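Local coordinates for peptidase C51 domain-containing protein (Streptococcus mutans, PDB 3L9A) that is of unknown function but forms the C-terminal domain of a phage-associated protein that probably cleaves cell-wall peptidoglycan through its CHAP domain, at residues S17-T20 / H25-K28; Y19-V24 / A69-I74; V31-P36 / R40-I45. All coordinates share one frame; numbering follows the deposited sequence.

Contact 1 (S17-T20 / H25-K28); sequences SEYT and HYAK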
ATOM      1  N   SER A  17     -20.475  -1.561  21.023  1.00  7.77           N
ATOM      2  CA  SER A  17     -20.871  -1.025  22.322  1.00  7.56           C
ATOM      3  C   SER A  17     -19.904   0.104  22.644  1.00  7.29           C
ATOM      4  O   SER A  17     -18.949   0.348  21.904  1.00  7.42           O
ATOM      5  CB  SER A  17     -20.796  -2.114  23.403  1.00  7.85           C
ATOM      6  OG  SER A  17     -19.484  -2.643  23.493  1.00  9.72           O
ATOM      7  N   GLU A  18     -20.160   0.792  23.750  1.00  7.31           N
ATOM      8  CA  GLU A  18     -19.302   1.854  24.241  1.00  7.90           C
ATOM      9  C   GLU A  18     -18.161   1.254  25.061  1.00  7.27           C
ATOM     10  O   GLU A  18     -18.395   0.445  25.977  1.00  8.78           O
ATOM     11  CB  GLU A  18     -20.135   2.821  25.085  1.00  8.70           C
ATOM     12  CG  GLU A  18     -19.352   3.987  25.668  1.00  9.97           C
ATOM     13  CD  GLU A  18     -20.244   5.108  26.169  0.70 11.74           C
ATOM     14  OE1 GLU A  18     -19.809   5.844  27.067  0.70 11.93           O
ATOM     15  OE2 GLU A  18     -21.383   5.268  25.673  0.70 15.75           O
ATOM     16  N   TYR A  19     -16.928   1.613  24.710  1.00  6.44           N
ATOM     17  CA  TYR A  19     -15.772   1.091  25.423  1.00  6.16           C
ATOM     18  C   TYR A  19     -14.540   1.929  25.165  1.00  6.01           C
ATOM     19  O   TYR A  19     -14.498   2.708  24.210  1.00  6.28           O
ATOM     20  CB  TYR A  19     -15.504  -0.385  25.084  1.00  6.64           C
ATOM     21  CG  TYR A  19     -15.387  -0.747  23.621  1.00  6.53           C
ATOM     22  CD1 TYR A  19     -14.250  -0.420  22.873  1.00  6.47           C
ATOM     23  CD2 TYR A  19     -16.391  -1.485  22.999  1.00  6.62           C
ATOM     24  CE1 TYR A  19     -14.128  -0.803  21.537  1.00  7.12           C
ATOM     25  CE2 TYR A  19     -16.283  -1.870  21.663  1.00  6.48           C
ATOM     26  CZ  TYR A  19     -15.141  -1.529  20.941  1.00  6.14           C
ATOM     27  OH  TYR A  19     -14.997  -1.923  19.622  1.00  7.06           O
ATOM     28  N   THR A  20     -13.537   1.751  26.024  1.00  5.70           N
ATOM     29  CA  THR A  20     -12.197   2.266  25.746  1.00  5.76           C
ATOM     30  C   THR A  20     -11.338   1.129  25.225  1.00  5.84           C
ATOM     31  O   THR A  20     -11.272   0.056  25.838  1.00  6.24           O
ATOM     32  CB  THR A  20     -11.542   2.826  27.018  1.00  5.90           C
ATOM     33  OG1 THR A  20     -12.354   3.899  27.512  1.00  6.43           O
ATOM     34  CG2 THR A  20     -10.132   3.343  26.745  1.00  5.95           C
ATOM     35  N   HIS A  25     -11.534   6.316  24.039  1.00  5.80           N
ATOM     36  CA  HIS A  25     -12.965   6.121  24.218  1.00  5.96           C
ATOM     37  C   HIS A  25     -13.694   6.101  22.886  1.00  5.66           C
ATOM     38  O   HIS A  25     -13.534   7.011  22.066  1.00  6.80           O
ATOM     39  CB  HIS A  25     -13.548   7.230  25.097  1.00  7.11           C
ATOM     40  CG  HIS A  25     -15.040   7.297  25.078  1.00  7.40           C
ATOM     41  ND1 HIS A  25     -15.834   6.451  25.823  1.00  8.44           N
ATOM     42  CD2 HIS A  25     -15.884   8.102  24.391  1.00  9.38           C
ATOM     43  CE1 HIS A  25     -17.105   6.754  25.617  1.00 10.10           C
ATOM     44  NE2 HIS A  25     -17.164   7.743  24.745  1.00 10.36           N
ATOM     45  N   TYR A  26     -14.525   5.080  22.706  1.00  5.66           N
ATOM     46  CA  TYR A  26     -15.424   5.002  21.555  1.00  6.36           C
ATOM     47  C   TYR A  26     -16.865   4.864  22.031  1.00  6.13           C
ATOM     48  O   TYR A  26     -17.164   3.988  22.852  1.00  6.42           O
ATOM     49  CB  TYR A  26     -15.072   3.812  20.654  1.00  6.30           C
ATOM     50  CG  TYR A  26     -13.683   3.890  20.062  1.00  6.14           C
ATOM     51  CD1 TYR A  26     -13.327   4.926  19.206  1.00  6.39           C
ATOM     52  CD2 TYR A  26     -12.728   2.928  20.354  1.00  7.47           C
ATOM     53  CE1 TYR A  26     -12.054   5.007  18.655  1.00  6.19           C
ATOM     54  CE2 TYR A  26     -11.445   2.999  19.815  1.00  7.60           C
ATOM     55  CZ  TYR A  26     -11.115   4.040  18.966  1.00  6.11           C
ATOM     56  OH  TYR A  26      -9.848   4.100  18.428  1.00  6.48           O
ATOM     57  N   ALA A  27     -17.763   5.700  21.504  1.00  6.58           N
ATOM     58  CA  ALA A  27     -19.201   5.473  21.693  1.00  7.01           C
ATOM     59  C   ALA A  27     -19.632   4.184  21.002  1.00  6.78           C
ATOM     60  O   ALA A  27     -18.955   3.701  20.090  1.00  6.67           O
ATOM     61  CB  ALA A  27     -20.007   6.647  21.144  1.00  7.87           C
ATOM     62  N   LYS A  28     -20.768   3.639  21.420  1.00  6.78           N
ATOM     63  CA  LYS A  28     -21.419   2.595  20.642  1.00  6.87           C
ATOM     64  C   LYS A  28     -21.732   3.133  19.244  1.00  6.51           C
ATOM     65  O   LYS A  28     -22.171   4.269  19.102  1.00  7.02           O
ATOM     66  CB  LYS A  28     -22.708   2.154  21.339  1.00  7.36           C
ATOM     67  CG  LYS A  28     -23.475   1.073  20.595  1.00  9.06           C
ATOM     68  CD  LYS A  28     -24.677   0.558  21.391  1.00 11.27           C
ATOM     69  CE  LYS A  28     -25.490  -0.422  20.556  1.00 14.09           C
ATOM     70  NZ  LYS A  28     -26.593  -1.048  21.334  0.70 16.53           N
TER
HETATM   71  O   HOH W   1     -22.418   5.077  23.345  1.00 12.97           O
HETATM   72  O   HOH W   2     -15.065   4.387  27.510  1.00  8.96           O
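Y19 and Y26 are joined by two backbone hydrogen bonds. Y19 N donates to Y26 O at 3.0 Å, and Y26 N donates to Y19 O at 2.8 Å. T20 and H25 form the adjoining non-hydrogen-bonded pair. A CA-H...O contact from E18 CA to Y26 O (3.3 Å) extends the backbone contact past Y19.

Side chains meet on both faces. On the face of T20 and H25, E18 CG lies opposite the backbone N (chi1 180°) and the chain runs on extended, so that it crosses the imidazole at a slant. E18 OE1 sits in the ring plane at the edge of H25, 3.2 Å from CE1. The carboxylate plane is turned 84° from that of the ring. On the other face Y19 CE1 meets Y26 CD2 obliquely at 4.2 Å. The hydroxyls of these tyrosines bond beyond the hairpin, to A66 O and E83 O respectively.

Two waters bridge the segments. One donates to E18 OE2 (2.6 Å) and accepts from K28 N. The other links T20 OG1 to H25 ND1 and lies in the imidazole plane, at 2.8 Å from ND1.

The arrangement is that of a short antiparallel beta hairpin on the protein surface, closed by a two-residue turn.

Contact 2 (Y19-V24 / A69-I74); sequences YTFAGV and AFLQRI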
ATOM      1  N   TYR A  19     -16.928   1.613  24.710  1.00  6.44           N
ATOM      2  CA  TYR A  19     -15.772   1.091  25.423  1.00  6.16           C
ATOM      3  C   TYR A  19     -14.540   1.929  25.165  1.00  6.01           C
ATOM      4  O   TYR A  19     -14.498   2.708  24.210  1.00  6.28           O
ATOM      5  CB  TYR A  19     -15.504  -0.385  25.084  1.00  6.64           C
ATOM      6  CG  TYR A  19     -15.387  -0.747  23.621  1.00  6.53           C
ATOM      7  CD1 TYR A  19     -14.250  -0.420  22.873  1.00  6.47           C
ATOM      8  CD2 TYR A  19     -16.391  -1.485  22.999  1.00  6.62           C
ATOM      9  CE1 TYR A  19     -14.128  -0.803  21.537  1.00  7.12           C
ATOM     10  CE2 TYR A  19     -16.283  -1.870  21.663  1.00  6.48           C
ATOM     11  CZ  TYR A  19     -15.141  -1.529  20.941  1.00  6.14           C
ATOM     12  OH  TYR A  19     -14.997  -1.923  19.622  1.00  7.06           O
ATOM     13  N   THR A  20     -13.537   1.751  26.024  1.00  5.70           N
ATOM     14  CA  THR A  20     -12.197   2.266  25.746  1.00  5.76           C
ATOM     15  C   THR A  20     -11.338   1.129  25.225  1.00  5.84           C
ATOM     16  O   THR A  20     -11.272   0.056  25.838  1.00  6.24           O
ATOM     17  CB  THR A  20     -11.542   2.826  27.018  1.00  5.90           C
ATOM     18  OG1 THR A  20     -12.354   3.899  27.512  1.00  6.43           O
ATOM     19  CG2 THR A  20     -10.132   3.343  26.745  1.00  5.95           C
ATOM     20  N   PHE A  21     -10.702   1.359  24.077  1.00  5.44           N
ATOM     21  CA  PHE A  21      -9.753   0.409  23.514  1.00  5.77           C
ATOM     22  C   PHE A  21      -8.455   1.149  23.234  1.00  5.91           C
ATOM     23  O   PHE A  21      -8.479   2.247  22.680  1.00  6.16           O
ATOM     24  CB  PHE A  21     -10.279  -0.250  22.229  1.00  6.62           C
ATOM     25  CG  PHE A  21      -9.296  -1.226  21.652  1.00  5.82           C
ATOM     26  CD1 PHE A  21      -9.190  -2.513  22.182  1.00  6.14           C
ATOM     27  CD2 PHE A  21      -8.414  -0.837  20.645  1.00  6.69           C
ATOM     28  CE1 PHE A  21      -8.243  -3.407  21.681  1.00  6.54           C
ATOM     29  CE2 PHE A  21      -7.470  -1.712  20.159  1.00  7.12           C
ATOM     30  CZ  PHE A  21      -7.383  -3.001  20.669  1.00  7.03           C
ATOM     31  N   ALA A  22      -7.326   0.564  23.646  1.00  6.61           N
ATOM     32  CA  ALA A  22      -6.012   1.186  23.438  1.00  7.31           C
ATOM     33  C   ALA A  22      -6.000   2.648  23.921  1.00  6.90           C
ATOM     34  O   ALA A  22      -5.429   3.542  23.279  1.00  7.60           O
ATOM     35  CB  ALA A  22      -5.570   1.068  21.970  1.00  8.84           C
ATOM     36  N   GLY A  23      -6.651   2.883  25.057  1.00  6.60           N
ATOM     37  CA  GLY A  23      -6.676   4.201  25.664  1.00  6.54           C
ATOM     38  C   GLY A  23      -7.641   5.199  25.056  1.00  6.32           C
ATOM     39  O   GLY A  23      -7.705   6.333  25.528  1.00  7.65           O
ATOM     40  N   VAL A  24      -8.387   4.789  24.027  1.00  5.97           N
ATOM     41  CA  VAL A  24      -9.291   5.684  23.310  1.00  6.29           C
ATOM     42  C   VAL A  24     -10.745   5.328  23.626  1.00  6.08           C
ATOM     43  O   VAL A  24     -11.141   4.173  23.499  1.00  5.89           O
ATOM     44  CB  VAL A  24      -9.080   5.579  21.789  1.00  6.69           C
ATOM     45  CG1 VAL A  24     -10.025   6.523  21.067  1.00  7.05           C
ATOM     46  CG2 VAL A  24      -7.612   5.859  21.423  1.00  7.66           C
ATOM     47  N   ALA A  69     -12.252  -7.336  21.417  1.00  6.91           N
ATOM     48  CA  ALA A  69     -11.469  -8.486  20.943  1.00  7.26           C
ATOM     49  C   ALA A  69     -11.214  -8.408  19.443  1.00  7.21           C
ATOM     50  O   ALA A  69     -10.147  -8.802  18.963  1.00  7.36           O
ATOM     51  CB  ALA A  69     -12.151  -9.801  21.306  1.00  8.65           C
ATOM     52  N   PHE A  70     -12.187  -7.893  18.694  1.00  6.89           N
ATOM     53  CA  PHE A  70     -12.018  -7.705  17.258  1.00  6.57           C
ATOM     54  C   PHE A  70     -10.945  -6.646  16.973  1.00  5.91           C
ATOM     55  O   PHE A  70     -10.069  -6.836  16.114  1.00  5.72           O
ATOM     56  CB  PHE A  70     -13.363  -7.322  16.632  1.00  7.01           C
ATOM     57  CG  PHE A  70     -13.405  -7.512  15.136  1.00  6.73           C
ATOM     58  CD1 PHE A  70     -13.004  -6.502  14.271  1.00  6.87           C
ATOM     59  CD2 PHE A  70     -13.836  -8.724  14.602  1.00  8.31           C
ATOM     60  CE1 PHE A  70     -13.036  -6.699  12.881  1.00  7.02           C
ATOM     61  CE2 PHE A  70     -13.876  -8.932  13.221  1.00  8.48           C
ATOM     62  CZ  PHE A  70     -13.471  -7.926  12.364  1.00  7.91           C
ATOM     63  N   LEU A  71     -10.994  -5.536  17.707  1.00  5.42           N
ATOM     64  CA  LEU A  71      -9.968  -4.512  17.537  1.00  5.34           C
ATOM     65  C   LEU A  71      -8.578  -5.036  17.905  1.00  5.29           C
ATOM     66  O   LEU A  71      -7.600  -4.690  17.259  1.00  5.50           O
ATOM     67  CB  LEU A  71     -10.307  -3.236  18.311  1.00  5.76           C
ATOM     68  CG  LEU A  71     -11.675  -2.593  18.039  1.00  5.53           C
ATOM     69  CD1 LEU A  71     -11.746  -1.213  18.680  1.00  6.07           C
ATOM     70  CD2 LEU A  71     -11.990  -2.497  16.554  1.00  5.51           C
ATOM     71  N   GLN A  72      -8.503  -5.903  18.913  1.00  5.28           N
ATOM     72  CA  GLN A  72      -7.226  -6.493  19.294  1.00  5.44           C
ATOM     73  C   GLN A  72      -6.638  -7.352  18.175  1.00  5.07           C
ATOM     74  O   GLN A  72      -5.429  -7.356  17.974  1.00  5.69           O
ATOM     75  CB  GLN A  72      -7.359  -7.280  20.602  1.00  6.02           C
ATOM     76  CG  GLN A  72      -6.028  -7.874  21.106  1.00  6.74           C
ATOM     77  CD  GLN A  72      -4.978  -6.814  21.402  1.00  7.33           C
ATOM     78  OE1 GLN A  72      -5.310  -5.664  21.693  1.00  8.87           O
ATOM     79  NE2 GLN A  72      -3.702  -7.195  21.338  1.00  8.86           N
ATOM     80  N   ARG A  73      -7.490  -8.046  17.419  1.00  5.21           N
ATOM     81  CA  ARG A  73      -7.004  -8.760  16.242  1.00  5.73           C
ATOM     82  C   ARG A  73      -6.407  -7.797  15.218  1.00  5.67           C
ATOM     83  O   ARG A  73      -5.410  -8.113  14.584  1.00  5.46           O
ATOM     84  CB  ARG A  73      -8.120  -9.584  15.612  1.00  6.37           C
ATOM     85  CG  ARG A  73      -8.551 -10.799  16.396  1.00  8.17           C
ATOM     86  CD  ARG A  73      -7.545 -11.947  16.265  1.00 10.57           C
ATOM     87  NE  ARG A  73      -8.070 -13.133  16.940  1.00 11.08           N
ATOM     88  CZ  ARG A  73      -7.424 -13.857  17.850  1.00  9.58           C
ATOM     89  NH1 ARG A  73      -6.178 -13.572  18.209  1.00  9.50           N
ATOM     90  NH2 ARG A  73      -8.037 -14.905  18.387  1.00 10.68           N
ATOM     91  N   ILE A  74      -7.020  -6.630  15.044  1.00  5.39           N
ATOM     92  CA  ILE A  74      -6.481  -5.633  14.134  1.00  5.85           C
ATOM     93  C   ILE A  74      -5.074  -5.206  14.597  1.00  5.69           C
ATOM     94  O   ILE A  74      -4.157  -5.068  13.782  1.00  6.03           O
ATOM     95  CB  ILE A  74      -7.428  -4.428  13.977  1.00  5.52           C
ATOM     96  CG1 ILE A  74      -8.760  -4.873  13.362  1.00  6.40           C
ATOM     97  CG2 ILE A  74      -6.756  -3.347  13.130  1.00  6.29           C
ATOM     98  CD1 ILE A  74      -9.822  -3.798  13.319  1.00  6.61           C
TER
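Y19 touches L71 with the edge of its ring. L71 CD1 lies in the ring plane, 3.7 Å from Y19 CE1 and 3.5 Å from Y19 OH. The hydroxyl itself is held by A66 O, just before helix 68-78, so the phenol is fixed at its polar end beside the methyl.

F21, two residues on from Y19, again turns to the helix and makes the broadest contact. Its CG is anti to the backbone N (chi1 180°), which carries the ring out over the helix. L71 CB sits over the centre of one ring face in a CH-pi contact, 3.6 Å from the centroid and 9° off the normal. Q72 meets the same ring at its edge. Its side chain bends at chi2 and brings OE1 to 3.5 Å from F21 CZ, near the ring plane. L71 therefore fits between two aromatic residues, with CD1 at Y19 and CB on F21. F82 adds an edge-to-face contact to F21, and L71 also packs on V13 and L32 of the main sheet.

From F21 the chain reverses in a type I' turn that ends at V24. V24 N donates to F21 O at 2.9 Å, and F21 N donates to V24 O at 2.9 Å.

Strand 19-21 runs nearly parallel to the helix segment, 16° apart, with the axes 10.1 Å from each other. A two-residue beta hairpin with a type I' turn packs against one side of helix 68-78 and puts F21 into the core, with Y19 at its margin.

Contact 3 (V31-P36 / R40-I45); sequences VLHVSP and RAFWVI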
ATOM      1  N   VAL A  31     -17.936   4.667  13.980  1.00  5.45           N
ATOM      2  CA  VAL A  31     -17.343   4.166  12.744  1.00  5.53           C
ATOM      3  C   VAL A  31     -15.851   4.466  12.785  1.00  5.27           C
ATOM      4  O   VAL A  31     -15.441   5.628  12.905  1.00  5.75           O
ATOM      5  CB  VAL A  31     -18.013   4.786  11.497  1.00  5.57           C
ATOM      6  CG1 VAL A  31     -17.315   4.332  10.224  1.00  6.36           C
ATOM      7  CG2 VAL A  31     -19.508   4.425  11.481  1.00  6.99           C
ATOM      8  N   LEU A  32     -15.058   3.399  12.714  1.00  4.91           N
ATOM      9  CA  LEU A  32     -13.609   3.519  12.737  1.00  5.20           C
ATOM     10  C   LEU A  32     -13.050   3.232  11.354  1.00  5.11           C
ATOM     11  O   LEU A  32     -13.346   2.186  10.755  1.00  5.63           O
ATOM     12  CB  LEU A  32     -13.004   2.547  13.752  1.00  5.65           C
ATOM     13  CG  LEU A  32     -13.646   2.513  15.136  1.00  6.20           C
ATOM     14  CD1 LEU A  32     -12.841   1.617  16.063  1.00  7.69           C
ATOM     15  CD2 LEU A  32     -13.794   3.918  15.728  1.00  7.78           C
ATOM     16  N   HIS A  33     -12.289   4.187  10.831  1.00  5.34           N
ATOM     17  CA  HIS A  33     -11.562   3.999   9.586  1.00  5.20           C
ATOM     18  C   HIS A  33     -10.234   3.343   9.920  1.00  5.33           C
ATOM     19  O   HIS A  33      -9.454   3.885  10.710  1.00  6.34           O
ATOM     20  CB  HIS A  33     -11.305   5.336   8.902  1.00  5.56           C
ATOM     21  CG  HIS A  33     -10.617   5.201   7.581  1.00  5.45           C
ATOM     22  ND1 HIS A  33      -9.267   5.429   7.414  1.00  6.11           N
ATOM     23  CD2 HIS A  33     -11.089   4.818   6.368  1.00  5.90           C
ATOM     24  CE1 HIS A  33      -8.946   5.222   6.144  1.00  7.02           C
ATOM     25  NE2 HIS A  33     -10.036   4.863   5.486  1.00  6.48           N
ATOM     26  N   VAL A  34      -9.984   2.178   9.324  1.00  4.95           N
ATOM     27  CA  VAL A  34      -8.779   1.413   9.619  1.00  5.67           C
ATOM     28  C   VAL A  34      -7.890   1.387   8.388  1.00  5.43           C
ATOM     29  O   VAL A  34      -8.315   0.944   7.318  1.00  6.02           O
ATOM     30  CB  VAL A  34      -9.104  -0.043  10.051  1.00  5.67           C
ATOM     31  CG1 VAL A  34      -7.840  -0.777  10.484  1.00  6.55           C
ATOM     32  CG2 VAL A  34     -10.149  -0.068  11.179  1.00  6.47           C
ATOM     33  N   SER A  35      -6.649   1.850   8.552  1.00  6.10           N
ATOM     34  CA  SER A  35      -5.685   1.848   7.467  1.00  6.37           C
ATOM     35  C   SER A  35      -4.461   1.021   7.840  1.00  6.13           C
ATOM     36  O   SER A  35      -3.555   1.516   8.502  1.00  6.71           O
ATOM     37  CB  SER A  35      -5.262   3.271   7.102  1.00  6.23           C
ATOM     38  OG  SER A  35      -4.267   3.219   6.088  1.00  7.06           O
ATOM     39  N   PRO A  36      -4.447  -0.262   7.453  1.00  6.27           N
ATOM     40  CA  PRO A  36      -3.237  -1.048   7.710  1.00  6.59           C
ATOM     41  C   PRO A  36      -1.968  -0.434   7.119  1.00  6.91           C
ATOM     42  O   PRO A  36      -0.915  -0.474   7.760  1.00  6.90           O
ATOM     43  CB  PRO A  36      -3.571  -2.405   7.077  1.00  7.01           C
ATOM     44  CG  PRO A  36      -5.080  -2.485   7.242  1.00  7.66           C
ATOM     45  CD  PRO A  36      -5.523  -1.087   6.878  1.00  7.05           C
ATOM     46  N   ARG A  40      -2.847   2.996  11.177  1.00  5.85           N
ATOM     47  CA  ARG A  40      -3.662   3.979  11.889  1.00  6.10           C
ATOM     48  C   ARG A  40      -5.143   3.674  11.738  1.00  5.69           C
ATOM     49  O   ARG A  40      -5.618   3.426  10.621  1.00  6.13           O
ATOM     50  CB  ARG A  40      -3.388   5.397  11.359  1.00  7.04           C
ATOM     51  CG  ARG A  40      -4.264   6.488  12.010  1.00  9.29           C
ATOM     52  CD  ARG A  40      -3.951   7.874  11.471  1.00 11.76           C
ATOM     53  NE  ARG A  40      -4.855   8.903  11.995  1.00 12.24           N
ATOM     54  CZ  ARG A  40      -5.582   9.740  11.254  1.00 12.49           C
ATOM     55  NH1 ARG A  40      -5.559   9.684   9.929  1.00 13.12           N
ATOM     56  NH2 ARG A  40      -6.360  10.638  11.855  1.00 14.91           N
ATOM     57  N   ALA A  41      -5.867   3.697  12.859  1.00  5.57           N
ATOM     58  CA  ALA A  41      -7.332   3.658  12.838  1.00  5.73           C
ATOM     59  C   ALA A  41      -7.837   4.828  13.655  1.00  5.84           C
ATOM     60  O   ALA A  41      -7.250   5.173  14.678  1.00  6.48           O
ATOM     61  CB  ALA A  41      -7.860   2.355  13.420  1.00  6.28           C
ATOM     62  N   PHE A  42      -8.932   5.439  13.225  1.00  5.60           N
ATOM     63  CA  PHE A  42      -9.492   6.535  14.004  1.00  5.33           C
ATOM     64  C   PHE A  42     -10.996   6.624  13.837  1.00  5.33           C
ATOM     65  O   PHE A  42     -11.566   6.094  12.887  1.00  5.46           O
ATOM     66  CB  PHE A  42      -8.777   7.878  13.718  1.00  6.08           C
ATOM     67  CG  PHE A  42      -9.178   8.562  12.438  1.00  5.77           C
ATOM     68  CD1 PHE A  42      -9.924   9.735  12.480  1.00  7.23           C
ATOM     69  CD2 PHE A  42      -8.735   8.094  11.202  1.00  6.84           C
ATOM     70  CE1 PHE A  42     -10.264  10.408  11.311  1.00  8.18           C
ATOM     71  CE2 PHE A  42      -9.082   8.757  10.020  1.00  7.23           C
ATOM     72  CZ  PHE A  42      -9.840   9.921  10.075  1.00  8.26           C
ATOM     73  N   TRP A  43     -11.632   7.283  14.801  1.00  5.21           N
ATOM     74  CA  TRP A  43     -13.068   7.472  14.830  1.00  5.30           C
ATOM     75  C   TRP A  43     -13.431   8.641  13.922  1.00  5.20           C
ATOM     76  O   TRP A  43     -13.074   9.783  14.190  1.00  5.87           O
ATOM     77  CB  TRP A  43     -13.471   7.727  16.275  1.00  5.75           C
ATOM     78  CG  TRP A  43     -14.938   7.878  16.556  1.00  5.77           C
ATOM     79  CD1 TRP A  43     -15.990   7.732  15.679  1.00  6.09           C
ATOM     80  CD2 TRP A  43     -15.515   8.179  17.831  1.00  5.88           C
ATOM     81  NE1 TRP A  43     -17.185   7.940  16.343  1.00  6.13           N
ATOM     82  CE2 TRP A  43     -16.918   8.217  17.662  1.00  6.22           C
ATOM     83  CE3 TRP A  43     -14.974   8.430  19.103  1.00  6.14           C
ATOM     84  CZ2 TRP A  43     -17.786   8.502  18.722  1.00  6.34           C
ATOM     85  CZ3 TRP A  43     -15.833   8.717  20.147  1.00  6.64           C
ATOM     86  CH2 TRP A  43     -17.221   8.750  19.952  1.00  7.13           C
ATOM     87  N   VAL A  44     -14.134   8.338  12.832  1.00  5.30           N
ATOM     88  CA  VAL A  44     -14.529   9.364  11.872  1.00  6.11           C
ATOM     89  C   VAL A  44     -15.880   9.958  12.224  1.00  6.50           C
ATOM     90  O   VAL A  44     -16.764   9.258  12.697  1.00  7.63           O
ATOM     91  CB  VAL A  44     -14.561   8.827  10.403  1.00  6.22           C
ATOM     92  CG1 VAL A  44     -13.155   8.498   9.930  1.00  8.12           C
ATOM     93  CG2 VAL A  44     -15.514   7.633  10.227  1.00  7.64           C
ATOM     94  N   ILE A  45     -16.042  11.249  11.973  1.00  6.26           N
ATOM     95  CA  ILE A  45     -17.373  11.848  12.011  1.00  7.04           C
ATOM     96  C   ILE A  45     -18.097  11.539  10.694  1.00  7.22           C
ATOM     97  O   ILE A  45     -17.467  11.144   9.698  1.00  6.49           O
ATOM     98  CB  ILE A  45     -17.340  13.373  12.298  1.00  7.36           C
ATOM     99  CG1 ILE A  45     -16.643  14.152  11.174  1.00  7.87           C
ATOM    100  CG2 ILE A  45     -16.714  13.649  13.668  1.00  8.66           C
ATOM    101  CD1 ILE A  45     -16.907  15.664  11.214  1.00  9.56           C
TER
HETATM  102  O   HOH W   3      -7.084   5.704   9.259  1.00  7.95           O
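H33 and F42 stand side by side on one face of an antiparallel beta hairpin, with H33 CB 4.2 Å from F42 CE2. The F42 ring is covered on opposite faces. V44 CG1 lies 3.6 Å above one face, offset toward the rim. R40 NH2 lies 3.4 Å above the other, over the ring centre. The R40 chain is extended as far as NE, which lays its guanidinium over F42, and NE forms a salt bridge with E83. R40 NH1 also bonds to E76 O of the third subunit, so this face joins an interface. A water at the edge of both rings, in the plane of each, is 2.9 Å from H33 ND1 and donates to R40 O. The W43 indole has V31 O 3.5 Å from its CD1, and NE1 bonds to a glycerol probably left from crystallisation.

The backbones pair through five hydrogen bonds. H33 and F42 exchange two, as do S35 and R40. V44 N donates to V31 O and extends the ladder past W43.

The other face carries L32, V34, A41 and W43 and is mostly apolar; L32, V34 and A41 are buried. L32 CD2 reaches W43 CB at 3.9 Å, and V34 CG2 meets A41 CB at 4.0 Å. Strand 11-15 pairs with strand 31-35, and strand 81-83 with strand 40-43, so strand 31-35 is the central strand of the five-stranded mixed sheet and 40-43 lies next to it. At the open end of the hairpin the two valines meet obliquely, with V31 CG1 3.8 Å from V44 CG2.

How the contacts relate
Contacts 1 and 2 share Y19 and T20 and start from the same strand, 19-21. Their centres are 9 Å apart. Contact 1 pairs this strand within the small two-stranded sheet. Contact 2 fixes it to helix 68-78. Contact 3 comes later in the chain than contact 1 and is nested inside the long loop closed by contact 2. It lies near the centre of the chain, 14 Å from contact 1 and 12 Å from contact 2, measured between centres. Y26 packs on L32 and W43, while L71 packs on L32 and I74 on V34. The small hairpin, the helix and the main sheet thus share one hydrophobic core in this compact domain.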